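Local coordinates for pyrrolidone-carboxylate peptidase (Deinococcus radiodurans R1, PDB 5Z48), which removes an N-terminal pyroglutamyl group from peptides, acting as a thiol peptidase of the C15 family, at residues L44-E48 against P49-G53; A174-A177 against V178-V182; P190-Q194 against S195-R199. All coordinates share one frame; numbering follows the deposited sequence. Where two conformers were deposited one is given.

Contact 1: residues L44-E48 against P49-G53. With PCA (pyroglutamic acid), chain I.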
loop_
_atom_site.group_PDB
_atom_site.type_symbol
_atom_site.label_atom_id
_atom_site.label_comp_id
_atom_site.label_asym_id
_atom_site.label_seq_id
_atom_site.Cartn_x
_atom_site.Cartn_y
_atom_site.Cartn_z
ATOM N N LEU B 44 11.464 -21.362 -21.251
ATOM C CA LEU B 44 10.378 -20.418 -21.087
ATOM C C LEU B 44 9.047 -21.122 -21.270
ATOM O O LEU B 44 8.895 -21.988 -22.135
ATOM C CB LEU B 44 10.510 -19.280 -22.079
ATOM C CG LEU B 44 11.750 -18.438 -21.826
ATOM C CD1 LEU B 44 11.645 -17.218 -22.735
ATOM C CD2 LEU B 44 11.933 -18.026 -20.351
ATOM N N LEU B 45 8.102 -20.768 -20.415
ATOM C CA LEU B 45 6.743 -21.286 -20.479
ATOM C C LEU B 45 5.753 -20.227 -20.971
ATOM O O LEU B 45 5.892 -19.030 -20.661
ATOM C CB LEU B 45 6.301 -21.747 -19.084
ATOM C CG LEU B 45 7.224 -22.829 -18.466
ATOM C CD1 LEU B 45 6.788 -23.168 -17.028
ATOM C CD2 LEU B 45 7.213 -24.125 -19.263
ATOM N N PRO B 46 4.714 -20.640 -21.698
ATOM C CA PRO B 46 3.655 -19.696 -22.056
ATOM C C PRO B 46 2.761 -19.408 -20.853
ATOM O O PRO B 46 2.625 -20.223 -19.936
ATOM C CB PRO B 46 2.875 -20.441 -23.141
ATOM C CG PRO B 46 3.023 -21.913 -22.692
ATOM C CD PRO B 46 4.439 -22.008 -22.155
ATOM N N VAL B 47 2.123 -18.228 -20.873
ATOM C CA VAL B 47 1.187 -17.856 -19.793
ATOM C C VAL B 47 -0.195 -18.357 -20.184
ATOM O O VAL B 47 -1.090 -17.582 -20.546
ATOM C CB VAL B 47 1.204 -16.345 -19.520
ATOM C CG1 VAL B 47 0.383 -16.034 -18.283
ATOM C CG2 VAL B 47 2.612 -15.907 -19.213
ATOM N N GLU B 48 -0.367 -19.667 -20.135
ATOM C CA GLU B 48 -1.612 -20.321 -20.496
ATOM C C GLU B 48 -1.474 -21.709 -19.894
ATOM O O GLU B 48 -0.480 -22.396 -20.211
ATOM C CB GLU B 48 -1.790 -20.380 -22.023
ATOM C CG GLU B 48 -3.185 -20.862 -22.479
ATOM C CD GLU B 48 -3.310 -22.368 -22.338
ATOM O OE1 GLU B 48 -4.159 -22.817 -21.540
ATOM O OE2 GLU B 48 -2.521 -23.093 -23.010
ATOM N N PRO B 49 -2.390 -22.140 -19.013
ATOM C CA PRO B 49 -2.097 -23.329 -18.182
ATOM C C PRO B 49 -1.995 -24.638 -18.935
ATOM O O PRO B 49 -1.130 -25.449 -18.584
ATOM C CB PRO B 49 -3.258 -23.378 -17.176
ATOM C CG PRO B 49 -4.366 -22.568 -17.864
ATOM C CD PRO B 49 -3.647 -21.479 -18.600
ATOM N N HIS B 50 -2.826 -24.873 -19.948
ATOM C CA HIS B 50 -2.758 -26.162 -20.635
ATOM C C HIS B 50 -1.413 -26.329 -21.318
ATOM O O HIS B 50 -0.738 -27.356 -21.147
ATOM C CB HIS B 50 -3.902 -26.289 -21.623
ATOM C CG HIS B 50 -5.236 -26.249 -20.953
ATOM N ND1 HIS B 50 -5.546 -27.072 -19.891
ATOM C CD2 HIS B 50 -6.311 -25.447 -21.138
ATOM C CE1 HIS B 50 -6.774 -26.809 -19.479
ATOM N NE2 HIS B 50 -7.262 -25.831 -20.220
ATOM N N ALA B 51 -0.975 -25.306 -22.048
ATOM C CA ALA B 51 0.298 -25.429 -22.753
ATOM C C ALA B 51 1.475 -25.390 -21.782
ATOM O O ALA B 51 2.487 -26.076 -21.992
ATOM C CB ALA B 51 0.431 -24.335 -23.812
ATOM N N ALA B 52 1.371 -24.578 -20.719
ATOM C CA ALA B 52 2.455 -24.526 -19.744
ATOM C C ALA B 52 2.608 -25.869 -19.032
ATOM O O ALA B 52 3.736 -26.345 -18.841
ATOM C CB ALA B 52 2.225 -23.392 -18.744
ATOM N N GLY B 53 1.491 -26.511 -18.664
ATOM C CA GLY B 53 1.579 -27.821 -18.048
ATOM C C GLY B 53 2.184 -28.867 -18.967
ATOM O O GLY B 53 3.003 -29.688 -18.523
HETATM N N PCA I . 3.254 -14.033 -13.407
HETATM C CA PCA I . 1.883 -14.526 -13.488
HETATM C CB PCA I . 1.795 -15.456 -14.710
HETATM C CG PCA I . 3.128 -15.376 -15.457
HETATM C CD PCA I . 3.979 -14.531 -14.544
HETATM O OE PCA I . 5.168 -14.301 -14.791
HETATM C C PCA I . 1.475 -15.177 -12.151
HETATM O O PCA I . 0.686 -16.125 -12.078
HETATM O OXT PCA I . 1.984 -14.773 -11.068
#
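Glu48 is the N-cap of helix 49-63, and its carboxylate folds over the start of the first turn to reach His50 and Ala51. The segment 44-48 runs off the end of strand 38-45, so the cap sits in a strand-loop-helix connection of this alpha/beta fold. Each carboxylate oxygen takes one backbone N-H: OE1 of Glu48 lies 2.9 Å from His50 N, and OE2 of Glu48 lies 2.9 Å from Ala51 N. Both donors come from above the carboxylate plane, the first 43° out of it. The carboxylate reaches them because CG of Glu48 stands anti to its own backbone N (chi1 -171°) and the chain then bends at chi2. Two N-H groups of the first turn are thereby satisfied, and the helix dipole would favour the negative charge there.

Two methyl bumps fill the hollows. That of Ala51 sits in the angle between the Pro46 ring and the Glu48 carboxylate, its CB 3.7 Å from Pro46 CG and 3.3 Å from Glu48 OE2. That of Ala52 sits in the concave side of the bend. Its CB is 3.4 Å from Pro46 O and also touches Glu48 O, with Pro46 CG and Leu45 CB farther off. Val47, the centre of an inverse gamma turn, faces away from the helix into the pyroglutamate pocket. There its CG2 is 3.8 Å from CG of the ligand ring.

Contact 2: residues A174-A177 against V178-V182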
loop_
_atom_site.group_PDB
_atom_site.type_symbol
_atom_site.label_atom_id
_atom_site.label_comp_id
_atom_site.label_asym_id
_atom_site.label_seq_id
_atom_site.Cartn_x
_atom_site.Cartn_y
_atom_site.Cartn_z
ATOM N N ALA B 174 8.664 -6.471 -10.618
ATOM C CA ALA B 174 8.840 -5.798 -11.900
ATOM C C ALA B 174 10.306 -5.422 -12.092
ATOM O O ALA B 174 10.988 -5.086 -11.129
ATOM C CB ALA B 174 7.991 -4.515 -11.923
ATOM N N ASN B 175 10.789 -5.481 -13.340
ATOM C CA ASN B 175 12.028 -4.797 -13.666
ATOM C C ASN B 175 11.701 -3.396 -14.188
ATOM O O ASN B 175 10.541 -2.957 -14.153
ATOM C CB ASN B 175 12.848 -5.626 -14.655
ATOM C CG ASN B 175 12.123 -5.836 -16.005
ATOM O OD1 ASN B 175 11.098 -5.222 -16.298
ATOM N ND2 ASN B 175 12.674 -6.739 -16.840
ATOM N N ALA B 176 12.719 -2.655 -14.675
ATOM C CA ALA B 176 12.453 -1.291 -15.128
ATOM C C ALA B 176 11.461 -1.274 -16.284
ATOM O O ALA B 176 10.583 -0.398 -16.340
ATOM C CB ALA B 176 13.754 -0.591 -15.543
ATOM N N ALA B 177 11.596 -2.220 -17.235
ATOM C CA ALA B 177 10.723 -2.209 -18.405
ATOM C C ALA B 177 9.266 -2.350 -18.002
ATOM O O ALA B 177 8.390 -1.655 -18.556
ATOM C CB ALA B 177 11.138 -3.316 -19.379
ATOM N N VAL B 178 8.995 -3.242 -17.041
ATOM C CA VAL B 178 7.637 -3.431 -16.540
ATOM C C VAL B 178 7.144 -2.159 -15.864
ATOM O O VAL B 178 6.020 -1.701 -16.108
ATOM C CB VAL B 178 7.565 -4.651 -15.594
ATOM C CG1 VAL B 178 6.204 -4.728 -14.905
ATOM C CG2 VAL B 178 7.783 -5.945 -16.382
ATOM N N ALA B 179 7.988 -1.546 -15.022
ATOM C CA ALA B 179 7.545 -0.354 -14.293
ATOM C C ALA B 179 7.323 0.836 -15.231
ATOM O O ALA B 179 6.426 1.662 -14.999
ATOM C CB ALA B 179 8.578 -0.001 -13.197
ATOM N N LEU B 180 8.143 0.967 -16.295
ATOM C CA LEU B 180 8.037 2.097 -17.229
ATOM C C LEU B 180 6.749 2.077 -18.065
ATOM O O LEU B 180 6.320 3.134 -18.556
ATOM C CB LEU B 180 9.236 2.119 -18.176
ATOM C CG LEU B 180 10.529 2.538 -17.464
ATOM C CD1 LEU B 180 11.749 2.155 -18.338
ATOM C CD2 LEU B 180 10.551 4.050 -17.183
ATOM N N ALA B 181 6.134 0.899 -18.229
ATOM C CA ALA B 181 4.941 0.750 -19.062
ATOM C C ALA B 181 3.641 1.014 -18.304
ATOM O O ALA B 181 2.576 1.085 -18.926
ATOM C CB ALA B 181 4.907 -0.667 -19.661
ATOM N N VAL B 182 3.699 1.169 -16.987
ATOM C CA VAL B 182 2.492 1.439 -16.193
ATOM C C VAL B 182 1.849 2.764 -16.614
ATOM O O VAL B 182 2.537 3.805 -16.694
ATOM C CB VAL B 182 2.848 1.459 -14.704
ATOM C CG1 VAL B 182 1.646 1.846 -13.893
ATOM C CG2 VAL B 182 3.453 0.118 -14.270
#
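The chain enters helix 176-180 at Asn175, and the backbone N-H groups of Ala179 and Leu180 bond to the carbonyls of Asn175 and Ala176 four residues earlier. Asn175 is the N-cap. Its side-chain oxygen OD1 accepts from Val178 N at 3.0 Å, in a nearly straight bond with an N-H...O angle of 164°. CG of Asn175 sits between its backbone N and carbonyl carbon (chi1 62°), which turns the amide back toward the helix start. The other end of the amide is held too: ND2 of Asn175 donates to Gln194 OE1 and to Asp19 OD2, so both ends of the group are tied.

Val178 lies against the residues before the helix, and also touches His17 and Pro21. Its CG2 is 3.4 Å from Asn175 OD1, and the two side chains cross at about a right angle. Leu180 lies back along the preceding turn, its CG 3.1 Å from Ala176 O. The outer face of the helix meets the second subunit, where Arg129 of that subunit bonds to Leu180 O and Ile133 of that subunit packs on the Leu180 side chain. At the helix entrance Ala174 CB and Val178 CG1 are 3.5 Å apart, closer than usual for two carbons.

Contact 3: residues P190-Q194 against S195-R199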
loop_
_atom_site.group_PDB
_atom_site.type_symbol
_atom_site.label_atom_id
_atom_site.label_comp_id
_atom_site.label_asym_id
_atom_site.label_seq_id
_atom_site.Cartn_x
_atom_site.Cartn_y
_atom_site.Cartn_z
ATOM N N PRO B 190 6.760 -0.834 -7.328
ATOM C CA PRO B 190 8.111 -1.219 -6.924
ATOM C C PRO B 190 8.771 -1.997 -8.053
ATOM O O PRO B 190 8.119 -2.775 -8.771
ATOM C CB PRO B 190 7.890 -2.109 -5.691
ATOM C CG PRO B 190 6.511 -1.750 -5.166
ATOM C CD PRO B 190 5.734 -1.428 -6.455
ATOM N N TYR B 191 10.087 -1.821 -8.204
ATOM C CA TYR B 191 10.797 -2.526 -9.259
ATOM C C TYR B 191 12.238 -2.761 -8.830
ATOM O O TYR B 191 12.702 -2.220 -7.827
ATOM C CB TYR B 191 10.757 -1.737 -10.586
ATOM C CG TYR B 191 11.749 -0.579 -10.640
ATOM C CD1 TYR B 191 11.486 0.638 -9.994
ATOM C CD2 TYR B 191 12.952 -0.717 -11.325
ATOM C CE1 TYR B 191 12.404 1.688 -10.047
ATOM C CE2 TYR B 191 13.886 0.321 -11.369
ATOM C CZ TYR B 191 13.612 1.510 -10.733
ATOM O OH TYR B 191 14.557 2.504 -10.797
ATOM N N LEU B 192 12.935 -3.611 -9.576
ATOM C CA LEU B 192 14.368 -3.833 -9.379
ATOM C C LEU B 192 15.020 -3.848 -10.748
ATOM O O LEU B 192 14.409 -4.334 -11.701
ATOM C CB LEU B 192 14.671 -5.173 -8.684
ATOM C CG LEU B 192 14.136 -5.198 -7.279
ATOM C CD1 LEU B 192 14.305 -6.618 -6.766
ATOM C CD2 LEU B 192 14.871 -4.199 -6.411
ATOM N N PRO B 193 16.238 -3.332 -10.892
ATOM C CA PRO B 193 16.931 -3.523 -12.171
ATOM C C PRO B 193 17.024 -5.005 -12.480
ATOM O O PRO B 193 17.167 -5.839 -11.575
ATOM C CB PRO B 193 18.328 -2.934 -11.928
ATOM C CG PRO B 193 18.086 -1.912 -10.768
ATOM C CD PRO B 193 17.093 -2.644 -9.910
ATOM N N GLN B 194 16.997 -5.332 -13.778
ATOM C CA GLN B 194 17.043 -6.742 -14.150
ATOM C C GLN B 194 18.274 -7.446 -13.570
ATOM O O GLN B 194 18.200 -8.622 -13.196
ATOM C CB GLN B 194 16.998 -6.900 -15.680
ATOM C CG GLN B 194 17.026 -8.370 -16.098
ATOM C CD GLN B 194 15.759 -9.091 -15.654
ATOM O OE1 GLN B 194 14.659 -8.594 -15.872
ATOM N NE2 GLN B 194 15.918 -10.269 -15.029
ATOM N N SER B 195 19.422 -6.749 -13.493
ATOM C CA SER B 195 20.621 -7.427 -12.990
ATOM C C SER B 195 20.471 -7.856 -11.534
ATOM O O SER B 195 21.024 -8.884 -11.143
ATOM C CB SER B 195 21.850 -6.542 -13.136
ATOM O OG SER B 195 21.709 -5.259 -12.527
ATOM N N GLU B 196 19.727 -7.100 -10.733
ATOM C CA GLU B 196 19.445 -7.523 -9.356
ATOM C C GLU B 196 18.536 -8.746 -9.319
ATOM O O GLU B 196 18.753 -9.664 -8.524
ATOM C CB GLU B 196 18.835 -6.332 -8.610
ATOM C CG GLU B 196 18.317 -6.666 -7.171
ATOM C CD GLU B 196 19.408 -6.760 -6.121
ATOM O OE1 GLU B 196 20.625 -6.770 -6.481
ATOM O OE2 GLU B 196 19.087 -6.729 -4.893
ATOM N N ILE B 197 17.497 -8.762 -10.162
ATOM C CA ILE B 197 16.581 -9.910 -10.241
ATOM C C ILE B 197 17.334 -11.158 -10.667
ATOM O O ILE B 197 17.211 -12.223 -10.040
ATOM C CB ILE B 197 15.420 -9.590 -11.197
ATOM C CG1 ILE B 197 14.566 -8.457 -10.620
ATOM C CG2 ILE B 197 14.557 -10.833 -11.440
ATOM C CD1 ILE B 197 13.526 -7.876 -11.625
ATOM N N THR B 198 18.094 -11.064 -11.762
ATOM C CA THR B 198 18.855 -12.232 -12.217
ATOM C C THR B 198 19.800 -12.737 -11.129
ATOM O O THR B 198 19.936 -13.957 -10.938
ATOM C CB THR B 198 19.628 -11.875 -13.499
ATOM O OG1 THR B 198 18.684 -11.568 -14.526
ATOM C CG2 THR B 198 20.524 -13.024 -13.994
ATOM N N ARG B 199 20.503 -11.833 -10.460
ATOM C CA ARG B 199 21.391 -12.236 -9.376
ATOM C C ARG B 199 20.621 -12.948 -8.270
ATOM O O ARG B 199 21.113 -13.937 -7.707
ATOM C CB ARG B 199 22.124 -11.019 -8.820
ATOM C CG ARG B 199 23.252 -11.425 -7.864
ATOM C CD ARG B 199 24.111 -10.231 -7.503
ATOM N NE ARG B 199 23.363 -9.169 -6.807
ATOM C CZ ARG B 199 23.351 -9.009 -5.474
ATOM N NH1 ARG B 199 24.051 -9.818 -4.670
ATOM N NH2 ARG B 199 22.677 -8.001 -4.919
#
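Leu192 and Ile197 meet at the start of helix 194-211, where Pro193 holds the N-cap position. The contact joins the incoming loop to the first helical turn at the subunit interface, and Pro193 packs on Pro193 of the second subunit. The apolar contact is between CB of Leu192 and CG1 of Ile197, 3.8 Å apart. CD1 of Leu192 also lies 4.0 Å from CG of Glu196, on the aliphatic part of that side chain.

Backbone bonds close the turn. Pro193 O accepts from Ile197 N at 3.3 Å, and weakly from Glu196 N. Thr198 N donates to Gln194 O at 2.8 Å.

Among the polar side chains, Gln194 is bent at chi2 (66°), which carries its amide forward, one turn along, to Thr198. NE2 of Gln194 gives bonds to two acceptors, Pro21 O and Thr198 OG1. The latter lies almost exactly in the amide plane. OE1 of Gln194 pairs with Asn175. OG1 of Thr198 bonds in turn to Glu28.

The charged pair lies within the helix. OE2 of Glu196 bonds to the Tyr191 hydroxyl of the second subunit. Its other oxygen, OE1, is met on the syn side by Arg199 NH2 in a 2.9 Å salt bridge.

In the fold
Contacts 2 and 3 are neighbours, their centres about 11 Å apart, and they touch directly. The amide of the Asn175 cap meets that of Gln194, with Asn175 ND2 and Gln194 OE1 2.9 Å apart. In addition, Ala174 O lies 2.9 Å from Leu192 N in a probable backbone hydrogen bond. Both contacts also border the second subunit. Contact 1 stands apart, its centre about 23 Å from that of contact 2 and about 24 Å from that of contact 3. It is the one that supplies a pocket residue, Val47. The side chain of Val178 in contact 2 is about 9 Å from the bound pyroglutamate, and that of Ile197 in contact 3 about 11 Å.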